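Local coordinates for hypothetical conserved protein, GK0453 (Geobacillus kaustophilus, PDB 2YXY) that is of unknown function, a member of the DUF1811 family (SH3 clan) that pairs a helical hairpin with a small antiparallel beta-sheet, at residues Asp61-Pro64 and Gly65-Tyr68; Tyr82-Val86 and Phe87-Trp91; Met36-Val39 and Asn40-Ala43; Gln20-Ile23 and Ala24-Glu28. All blocks are in the same frame, centred on the assembly; numbering follows the deposited sequence.

Contact 1: residues Asp61-Pro64 and Gly65-Tyr68; sequences DFHP and GEIY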
loop_
_atom_site.group_PDB
_atom_site.type_symbol
_atom_site.label_atom_id
_atom_site.label_comp_id
_atom_site.label_asym_id
_atom_site.label_seq_id
_atom_site.Cartn_x
_atom_site.Cartn_y
_atom_site.Cartn_z
ATOM N N ASP A 61 -3.319 14.324 -0.802
ATOM C CA ASP A 61 -3.840 14.242 0.556
ATOM C C ASP A 61 -2.732 13.999 1.575
ATOM O O ASP A 61 -2.957 14.083 2.785
ATOM C CB ASP A 61 -4.859 13.108 0.675
ATOM C CG ASP A 61 -6.030 13.279 -0.254
ATOM O OD1 ASP A 61 -6.959 12.442 -0.195
ATOM O OD2 ASP A 61 -6.018 14.248 -1.042
ATOM N N PHE A 62 -1.538 13.686 1.089
ATOM C CA PHE A 62 -0.422 13.413 1.985
ATOM C C PHE A 62 0.632 14.500 1.882
ATOM O O PHE A 62 0.894 15.012 0.793
ATOM C CB PHE A 62 0.141 12.017 1.687
ATOM C CG PHE A 62 -0.903 10.945 1.786
ATOM C CD1 PHE A 62 -1.696 10.628 0.687
ATOM C CD2 PHE A 62 -1.190 10.350 3.013
ATOM C CE1 PHE A 62 -2.753 9.740 0.805
ATOM C CE2 PHE A 62 -2.241 9.466 3.143
ATOM C CZ PHE A 62 -3.031 9.162 2.031
ATOM N N HIS A 63 1.235 14.847 3.019
ATOM C CA HIS A 63 2.209 15.935 3.048
ATOM C C HIS A 63 3.511 15.628 3.786
ATOM O O HIS A 63 3.527 14.906 4.779
ATOM C CB HIS A 63 1.564 17.187 3.685
ATOM C CG HIS A 63 0.173 17.474 3.203
ATOM N ND1 HIS A 63 -0.944 16.833 3.710
ATOM C CD2 HIS A 63 -0.294 18.307 2.244
ATOM C CE1 HIS A 63 -2.022 17.262 3.087
ATOM N NE2 HIS A 63 -1.656 18.163 2.186
ATOM N N PRO A 64 4.626 16.189 3.300
ATOM C CA PRO A 64 5.930 15.982 3.921
ATOM C C PRO A 64 5.875 16.558 5.337
ATOM O O PRO A 64 5.167 17.530 5.586
ATOM C CB PRO A 64 6.878 16.775 3.020
ATOM C CG PRO A 64 6.143 16.834 1.691
ATOM C CD PRO A 64 4.733 17.057 2.114
ATOM N N GLY A 65 6.625 15.964 6.258
ATOM C CA GLY A 65 6.615 16.456 7.616
ATOM C C GLY A 65 5.479 15.886 8.433
ATOM O O GLY A 65 5.557 15.860 9.660
ATOM N N GLU A 66 4.422 15.439 7.765
ATOM C CA GLU A 66 3.290 14.850 8.470
ATOM C C GLU A 66 3.601 13.415 8.917
ATOM O O GLU A 66 4.462 12.735 8.344
ATOM C CB GLU A 66 2.053 14.862 7.582
ATOM C CG GLU A 66 0.985 15.850 8.003
ATOM C CD GLU A 66 1.492 17.278 8.068
ATOM O OE1 GLU A 66 2.275 17.596 8.992
ATOM O OE2 GLU A 66 1.104 18.084 7.193
ATOM N N ILE A 67 2.893 12.968 9.946
ATOM C CA ILE A 67 3.074 11.639 10.513
ATOM C C ILE A 67 1.727 10.927 10.422
ATOM O O ILE A 67 0.682 11.512 10.758
ATOM C CB ILE A 67 3.488 11.741 12.001
ATOM C CG1 ILE A 67 4.658 12.717 12.140
ATOM C CG2 ILE A 67 3.875 10.365 12.546
ATOM C CD1 ILE A 67 4.875 13.211 13.552
ATOM N N TYR A 68 1.729 9.676 9.966
ATOM C CA TYR A 68 0.456 8.965 9.859
ATOM C C TYR A 68 0.436 7.568 10.477
ATOM O O TYR A 68 1.463 6.910 10.575
ATOM C CB TYR A 68 0.037 8.815 8.380
ATOM C CG TYR A 68 0.072 10.088 7.564
ATOM C CD1 TYR A 68 1.275 10.598 7.085
ATOM C CD2 TYR A 68 -1.092 10.795 7.300
ATOM C CE1 TYR A 68 1.317 11.779 6.369
ATOM C CE2 TYR A 68 -1.068 11.982 6.582
ATOM C CZ TYR A 68 0.141 12.473 6.121
ATOM O OH TYR A 68 0.171 13.667 5.429
#
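His63 to Glu66 form a type II beta turn, closed by Glu66 N donating to His63 O at 3.2 Å, and the chain reverses through it so that Asp61-Pro64 and Gly65-Tyr68 run 129° apart. Gly65 takes the third position with positive phi, where a CB would clash with Pro64 O.

Just beyond the turn, the Tyr68 ring folds back against the incoming loop. Its CG lies beside the backbone N, which carries the hydroxyl to the backbone of His63: His63 N donates to Tyr68 OH at 2.9 Å, nearly straight at 165°. Phe62 meets the same ring edge-to-face, planes at 60°; Phe62 CD2 lies over one face of the Tyr68 ring, offset toward the rim, 3.9 Å from Tyr68 CE2. On the outer side His63 and Glu66 lie alongside each other, Glu66 OE2 coming within 3.6 Å of His63 CB.

Val80 of strand 76-84 pairs with the backbone at Gly65 and Glu66, so the turn leads straight into the sheet. The buried Tyr68 thus spends its hydroxyl on a loop amide and its ring face on Phe62, so a hydrogen bond and an aromatic contact from one side chain both hold the loop against the strand.

Contact 2: residues Tyr82-Val86 and Phe87-Trp91; sequences YLKGV and FAWGW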
loop_
_atom_site.group_PDB
_atom_site.type_symbol
_atom_site.label_atom_id
_atom_site.label_comp_id
_atom_site.label_asym_id
_atom_site.label_seq_id
_atom_site.Cartn_x
_atom_site.Cartn_y
_atom_site.Cartn_z
ATOM N N TYR A 82 9.040 12.689 2.000
ATOM C CA TYR A 82 8.562 13.226 0.731
ATOM C C TYR A 82 7.767 12.225 -0.092
ATOM O O TYR A 82 7.928 11.014 0.055
ATOM C CB TYR A 82 9.734 13.760 -0.087
ATOM C CG TYR A 82 10.572 12.695 -0.729
ATOM C CD1 TYR A 82 10.323 12.287 -2.038
ATOM C CD2 TYR A 82 11.614 12.090 -0.031
ATOM C CE1 TYR A 82 11.095 11.298 -2.644
ATOM C CE2 TYR A 82 12.390 11.101 -0.623
ATOM C CZ TYR A 82 12.123 10.711 -1.931
ATOM O OH TYR A 82 12.886 9.735 -2.528
ATOM N N LEU A 83 6.915 12.758 -0.959
ATOM C CA LEU A 83 6.075 11.958 -1.825
ATOM C C LEU A 83 6.605 11.891 -3.262
ATOM O O LEU A 83 7.198 12.845 -3.776
ATOM C CB LEU A 83 4.662 12.524 -1.832
ATOM C CG LEU A 83 3.820 12.446 -0.554
ATOM C CD1 LEU A 83 3.749 11.005 -0.084
ATOM C CD2 LEU A 83 4.404 13.342 0.523
ATOM N N LYS A 84 6.374 10.751 -3.909
ATOM C CA LYS A 84 6.817 10.515 -5.277
ATOM C C LYS A 84 5.920 9.458 -5.914
ATOM O O LYS A 84 6.004 8.282 -5.570
ATOM C CB LYS A 84 8.263 10.021 -5.275
ATOM C CG LYS A 84 9.294 11.120 -5.363
ATOM C CD LYS A 84 9.420 11.646 -6.785
ATOM C CE LYS A 84 10.198 10.680 -7.671
ATOM N NZ LYS A 84 9.622 9.308 -7.664
ATOM N N GLY A 85 5.069 9.875 -6.842
ATOM C CA GLY A 85 4.169 8.930 -7.478
ATOM C C GLY A 85 3.150 8.524 -6.433
ATOM O O GLY A 85 2.554 9.396 -5.793
ATOM N N VAL A 86 2.956 7.220 -6.231
ATOM C CA VAL A 86 1.993 6.766 -5.230
ATOM C C VAL A 86 2.729 6.309 -3.975
ATOM O O VAL A 86 2.197 5.557 -3.154
ATOM C CB VAL A 86 1.110 5.620 -5.781
ATOM C CG1 VAL A 86 0.371 6.097 -6.992
ATOM C CG2 VAL A 86 1.947 4.411 -6.126
ATOM N N PHE A 87 3.963 6.787 -3.840
ATOM C CA PHE A 87 4.830 6.448 -2.721
ATOM C C PHE A 87 5.157 7.598 -1.756
ATOM O O PHE A 87 5.305 8.767 -2.138
ATOM C CB PHE A 87 6.158 5.882 -3.234
ATOM C CG PHE A 87 6.043 4.523 -3.857
ATOM C CD1 PHE A 87 5.980 3.376 -3.061
ATOM C CD2 PHE A 87 5.985 4.388 -5.235
ATOM C CE1 PHE A 87 5.856 2.106 -3.641
ATOM C CE2 PHE A 87 5.860 3.126 -5.828
ATOM C CZ PHE A 87 5.796 1.985 -5.036
ATOM N N ALA A 88 5.267 7.239 -0.490
ATOM C CA ALA A 88 5.620 8.193 0.539
ATOM C C ALA A 88 6.943 7.669 1.042
ATOM O O ALA A 88 7.029 6.520 1.457
ATOM C CB ALA A 88 4.585 8.176 1.657
ATOM N N TRP A 89 7.989 8.479 0.948
ATOM C CA TRP A 89 9.291 8.072 1.459
ATOM C C TRP A 89 9.385 8.697 2.846
ATOM O O TRP A 89 9.088 9.879 3.024
ATOM C CB TRP A 89 10.403 8.614 0.583
ATOM C CG TRP A 89 10.358 8.085 -0.793
ATOM C CD1 TRP A 89 9.517 8.467 -1.803
ATOM C CD2 TRP A 89 11.186 7.060 -1.323
ATOM N NE1 TRP A 89 9.780 7.736 -2.933
ATOM C CE2 TRP A 89 10.805 6.864 -2.664
ATOM C CE3 TRP A 89 12.220 6.282 -0.792
ATOM C CZ2 TRP A 89 11.421 5.928 -3.486
ATOM C CZ3 TRP A 89 12.834 5.348 -1.605
ATOM C CH2 TRP A 89 12.432 5.178 -2.942
ATOM N N GLY A 90 9.800 7.901 3.817
ATOM C CA GLY A 90 9.897 8.384 5.182
ATOM C C GLY A 90 10.382 7.262 6.071
ATOM O O GLY A 90 11.123 6.389 5.620
ATOM N N TRP A 91 9.959 7.258 7.328
ATOM C CA TRP A 91 10.400 6.215 8.246
ATOM C C TRP A 91 9.407 5.950 9.364
ATOM O O TRP A 91 8.659 6.846 9.771
ATOM C CB TRP A 91 11.766 6.601 8.827
ATOM C CG TRP A 91 11.882 8.072 9.090
ATOM C CD1 TRP A 91 11.214 8.787 10.042
ATOM C CD2 TRP A 91 12.633 9.027 8.326
ATOM N NE1 TRP A 91 11.494 10.127 9.916
ATOM C CE2 TRP A 91 12.365 10.305 8.870
ATOM C CE3 TRP A 91 13.512 8.930 7.232
ATOM C CZ2 TRP A 91 12.935 11.480 8.356
ATOM C CZ3 TRP A 91 14.080 10.102 6.719
ATOM C CH2 TRP A 91 13.789 11.358 7.285
#
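Tyr82 O receives the amide of Trp89 at 2.7 Å, the shortest polar bond here and nearly straight at 168°. Tyr82 N returns a bond to Trp89 O at 3.0 Å, so the two residues form a hydrogen-bonded antiparallel pair. Their side chains leave the sheet on one face, pointing the same way, and the rings lie in an offset stack with planes only 3° apart. The phenol sits over the five-membered ring of Trp89, centroids 4.2 Å apart, while Trp89 CB makes a CH-pi contact with the Tyr82 face. Tyr82 CG occupies the crowded position between backbone N and carbonyl carbon (chi1 76°), which lays the phenol along the indole.

This is a beta hairpin with a two-residue loop (Gly85, Val86), joining strands 76-84 and 87-92 through a type II' turn from Lys84 to Phe87, with Gly85 at positive phi. Lys84 and Phe87 exchange bonds at its mouth: Lys84 N reaches Phe87 O at 2.9 Å, and Phe87 N returns a bond to Lys84 O at 3.1 Å. Lys84 CB meets the edge of the Trp89 indole, 3.6 Å from NE1. On the other sheet face Leu83 CD1 presses tightly on Ala88 CB at 3.4 Å, and Leu107 also packs on Ala88. Val86, at the turn, touches Met51 and Ala54 of helix 39-54.

Contact 3: residues Met36-Val39 and Asn40-Ala43; sequences MGMV and NEYA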
loop_
_atom_site.group_PDB
_atom_site.type_symbol
_atom_site.label_atom_id
_atom_site.label_comp_id
_atom_site.label_asym_id
_atom_site.label_seq_id
_atom_site.Cartn_x
_atom_site.Cartn_y
_atom_site.Cartn_z
ATOM N N MET A 36 -4.655 -22.006 2.923
ATOM C CA MET A 36 -3.667 -23.065 2.735
ATOM C C MET A 36 -2.415 -22.864 3.565
ATOM O O MET A 36 -1.535 -23.734 3.599
ATOM C CB MET A 36 -3.261 -23.175 1.259
ATOM C CG MET A 36 -4.372 -23.644 0.336
ATOM S SD MET A 36 -3.783 -23.603 -1.385
ATOM C CE MET A 36 -3.630 -21.800 -1.640
ATOM N N GLY A 37 -2.325 -21.721 4.230
ATOM C CA GLY A 37 -1.155 -21.445 5.039
ATOM C C GLY A 37 0.086 -21.098 4.226
ATOM O O GLY A 37 1.232 -21.324 4.659
ATOM N N MET A 38 -0.117 -20.528 3.045
ATOM C CA MET A 38 1.029 -20.153 2.214
ATOM C C MET A 38 1.350 -18.696 2.555
ATOM O O MET A 38 1.019 -17.760 1.817
ATOM C CB MET A 38 0.664 -20.322 0.744
ATOM C CG MET A 38 -0.136 -21.578 0.517
ATOM S SD MET A 38 0.483 -22.464 -0.852
ATOM C CE MET A 38 1.758 -23.388 0.041
ATOM N N VAL A 39 1.993 -18.531 3.701
ATOM C CA VAL A 39 2.317 -17.227 4.244
ATOM C C VAL A 39 3.075 -16.251 3.355
ATOM O O VAL A 39 2.805 -15.046 3.383
ATOM C CB VAL A 39 3.066 -17.390 5.574
ATOM C CG1 VAL A 39 2.181 -18.170 6.534
ATOM C CG2 VAL A 39 4.426 -18.093 5.346
ATOM N N ASN A 40 4.019 -16.760 2.570
ATOM C CA ASN A 40 4.803 -15.907 1.693
ATOM C C ASN A 40 3.993 -15.464 0.465
ATOM O O ASN A 40 4.078 -14.314 0.032
ATOM C CB ASN A 40 6.067 -16.659 1.296
ATOM C CG ASN A 40 7.034 -16.809 2.476
ATOM O OD1 ASN A 40 7.898 -17.671 2.477
ATOM N ND2 ASN A 40 6.883 -15.951 3.481
ATOM N N GLU A 41 3.224 -16.394 -0.097
ATOM C CA GLU A 41 2.379 -16.115 -1.251
ATOM C C GLU A 41 1.298 -15.096 -0.845
ATOM O O GLU A 41 0.974 -14.173 -1.590
ATOM C CB GLU A 41 1.719 -17.416 -1.732
ATOM C CG GLU A 41 2.636 -18.365 -2.520
ATOM C CD GLU A 41 3.538 -19.225 -1.642
ATOM O OE1 GLU A 41 3.440 -19.151 -0.397
ATOM O OE2 GLU A 41 4.358 -19.989 -2.210
ATOM N N TYR A 42 0.765 -15.262 0.362
ATOM C CA TYR A 42 -0.255 -14.365 0.865
ATOM C C TYR A 42 0.286 -12.929 0.944
ATOM O O TYR A 42 -0.386 -11.982 0.494
ATOM C CB TYR A 42 -0.720 -14.826 2.260
ATOM C CG TYR A 42 -1.711 -13.881 2.931
ATOM C CD1 TYR A 42 -3.073 -13.945 2.651
ATOM C CD2 TYR A 42 -1.268 -12.901 3.827
ATOM C CE1 TYR A 42 -3.977 -13.052 3.242
ATOM C CE2 TYR A 42 -2.158 -12.015 4.423
ATOM C CZ TYR A 42 -3.509 -12.094 4.127
ATOM O OH TYR A 42 -4.384 -11.209 4.725
ATOM N N ALA A 43 1.487 -12.773 1.516
ATOM C CA ALA A 43 2.099 -11.450 1.667
ATOM C C ALA A 43 2.406 -10.806 0.296
ATOM O O ALA A 43 2.373 -9.587 0.167
ATOM C CB ALA A 43 3.396 -11.540 2.537
#
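Met38 does two jobs at once: it is the centre of an inverse gamma turn and the N-cap of helix 39-54, and its CB touches Glu41 across the first turn of that helix. The gamma turn is closed by a weak bond, Val39 N to Gly37 O at 3.0 Å. Just before it, Gly37, at positive phi, is the first residue to leave the helical conformation of helix 16-36, in a Schellman motif, so Gly37 and Met38 take the chain from one helix to the next.

Glu41 is bent at chi2 (81°), which curls its carboxylate back toward the helix start and brings OE1 to 3.2 Å from Met38 CB. The new helix opens with Tyr42 N donating to Met38 O at 2.9 Å. Ala43 N follows to Val39 O at 3.2 Å. Beside them Val39 CG2 comes to 3.8 Å from Asn40 ND2, the two side chains crossing.

Tyr42 turns its CB to Met38 O at 3.4 Å. Its CG is anti to the backbone N (chi1 175°), and the ring leads away from the loop to Ala30, Ala33 and Glu34 of helix 16-36, tying together the two arms of the helical hairpin.

With a methionine at the N-cap, backbone carbonyls do the bonding across this junction, and the carboxylate curled back at the helix start would probably interact favourably with the helix dipole.

Contact 4: residues Gln20-Ile23 and Ala24-Glu28; sequences QQEI and AMLTE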
loop_
_atom_site.group_PDB
_atom_site.type_symbol
_atom_site.label_atom_id
_atom_site.label_comp_id
_atom_site.label_asym_id
_atom_site.label_seq_id
_atom_site.Cartn_x
_atom_site.Cartn_y
_atom_site.Cartn_z
ATOM N N GLN A 20 -10.069 -2.057 -9.634
ATOM C CA GLN A 20 -10.996 -2.766 -8.729
ATOM C C GLN A 20 -11.112 -4.254 -9.048
ATOM O O GLN A 20 -11.185 -5.089 -8.131
ATOM C CB GLN A 20 -12.397 -2.144 -8.773
ATOM C CG GLN A 20 -12.494 -0.784 -8.100
ATOM C CD GLN A 20 -12.581 -0.878 -6.584
ATOM O OE1 GLN A 20 -11.777 -1.560 -5.932
ATOM N NE2 GLN A 20 -13.557 -0.182 -6.010
ATOM N N GLN A 21 -11.167 -4.568 -10.344
ATOM C CA GLN A 21 -11.240 -5.949 -10.806
ATOM C C GLN A 21 -9.926 -6.672 -10.455
ATOM O O GLN A 21 -9.937 -7.835 -10.065
ATOM C CB GLN A 21 -11.492 -5.992 -12.330
ATOM C CG GLN A 21 -12.818 -5.307 -12.685
ATOM C CD GLN A 21 -13.091 -5.175 -14.170
ATOM O OE1 GLN A 21 -12.266 -4.656 -14.930
ATOM N NE2 GLN A 21 -14.271 -5.618 -14.590
ATOM N N GLU A 22 -8.794 -5.995 -10.634
ATOM C CA GLU A 22 -7.528 -6.614 -10.287
ATOM C C GLU A 22 -7.553 -6.900 -8.760
ATOM O O GLU A 22 -7.223 -7.991 -8.309
ATOM C CB GLU A 22 -6.376 -5.679 -10.641
ATOM C CG GLU A 22 -5.021 -6.131 -10.092
ATOM C CD GLU A 22 -4.394 -7.252 -10.908
ATOM O OE1 GLU A 22 -3.215 -7.603 -10.635
ATOM O OE2 GLU A 22 -5.081 -7.774 -11.816
ATOM N N ILE A 23 -8.000 -5.931 -7.975
ATOM C CA ILE A 23 -8.033 -6.124 -6.530
ATOM C C ILE A 23 -8.931 -7.289 -6.123
ATOM O O ILE A 23 -8.581 -8.051 -5.212
ATOM C CB ILE A 23 -8.469 -4.831 -5.819
ATOM C CG1 ILE A 23 -7.323 -3.814 -5.906
ATOM C CG2 ILE A 23 -8.863 -5.126 -4.354
ATOM C CD1 ILE A 23 -7.751 -2.360 -5.704
ATOM N N ALA A 24 -10.081 -7.432 -6.787
ATOM C CA ALA A 24 -11.007 -8.534 -6.484
ATOM C C ALA A 24 -10.330 -9.881 -6.796
ATOM O O ALA A 24 -10.474 -10.850 -6.063
ATOM C CB ALA A 24 -12.325 -8.398 -7.309
ATOM N N MET A 25 -9.602 -9.938 -7.897
ATOM C CA MET A 25 -8.909 -11.161 -8.285
ATOM C C MET A 25 -7.784 -11.491 -7.284
ATOM O O MET A 25 -7.625 -12.636 -6.857
ATOM C CB MET A 25 -8.336 -10.977 -9.692
ATOM C CG MET A 25 -7.399 -12.099 -10.206
ATOM S SD MET A 25 -5.657 -11.891 -9.731
ATOM C CE MET A 25 -5.043 -10.632 -10.939
ATOM N N LEU A 26 -7.004 -10.477 -6.916
ATOM C CA LEU A 26 -5.903 -10.652 -5.971
ATOM C C LEU A 26 -6.459 -11.058 -4.598
ATOM O O LEU A 26 -5.883 -11.915 -3.900
ATOM C CB LEU A 26 -5.111 -9.344 -5.845
ATOM C CG LEU A 26 -4.315 -8.813 -7.054
ATOM C CD1 LEU A 26 -3.848 -7.353 -6.817
ATOM C CD2 LEU A 26 -3.121 -9.727 -7.295
ATOM N N THR A 27 -7.587 -10.456 -4.226
ATOM C CA THR A 27 -8.219 -10.737 -2.941
ATOM C C THR A 27 -8.624 -12.208 -2.833
ATOM O O THR A 27 -8.433 -12.828 -1.788
ATOM C CB THR A 27 -9.432 -9.816 -2.731
ATOM O OG1 THR A 27 -8.965 -8.466 -2.647
ATOM C CG2 THR A 27 -10.222 -10.173 -1.426
ATOM N N GLU A 28 -9.151 -12.775 -3.916
ATOM C CA GLU A 28 -9.558 -14.176 -3.903
ATOM C C GLU A 28 -8.331 -15.113 -3.809
ATOM O O GLU A 28 -8.367 -16.127 -3.118
ATOM C CB GLU A 28 -10.419 -14.490 -5.143
ATOM C CG GLU A 28 -10.806 -15.974 -5.277
ATOM C CD GLU A 28 -11.740 -16.470 -4.165
ATOM O OE1 GLU A 28 -11.875 -17.708 -4.027
ATOM O OE2 GLU A 28 -12.347 -15.646 -3.440
#
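Glu22 and Met25 lie side by side on helix 16-36, one arm of an antiparallel helical hairpin and part of a predicted coiled coil. Both have CG anti to the backbone N (chi1 170° and 172°), and both bend at chi2. The result is that Met25 CE reaches the carboxylate of Glu22, 3.0 Å from OE2, and the thioether chain runs alongside the acid. The other carboxylate oxygen, Glu22 OE1, is hydrogen-bonded to the hydroxyl of Tyr11, in the loop before the helix, so the buried acid is held by a polar partner at one oxygen while a methyl packs at the other.

Leu26, one turn on, crosses Glu22 at an angle. Its CD1 rests 3.7 Å from Glu22 CG, touching the aliphatic part of the glutamate, and Leu26 CG comes to 3.3 Å from Glu22 O. Leu26 also packs on Lys48 and Ile49 of helix 39-54, and Ile23 meets Ala52 of the same helix, so this side of the segment faces the second arm of the hairpin.

The backbone follows the regular i to i+4 pattern, Leu26 N donating to Glu22 O at 2.9 Å. Ile23 and Thr27 add something to it as their side chains cross. With Thr27 OG1 beside its own backbone N (chi1 -65°), the hydroxyl turns back along the helix. Ile23 O therefore accepts two bonds, from Thr27 N at 2.8 Å and from Thr27 OG1 at 2.6 Å, which arrive from opposite faces of the carbonyl plane.

In the fold
Contacts 1 and 2 belong to the sheet and touch one another, Leu83 packing against the loop of Phe62 to Pro64, with centres 9 Å apart. Contacts 3 and 4 belong to the helical hairpin, 16 Å apart by centres and not touching: contact 4 lies within the first helix, contact 3 at the bend leading to the second. Contact 3 is a surface contact, while the other three are partly buried. Chemistry follows place: aromatic rings stack or meet edge-to-face in the sheet pair, whereas the helical pair adds to its backbone bonds mainly carboxylates, a hydroxyl and aliphatic chains, with Tyr42 packing on the first helix. Val86 of contact 2 reaches helix 39-54, joining the two halves of the fold.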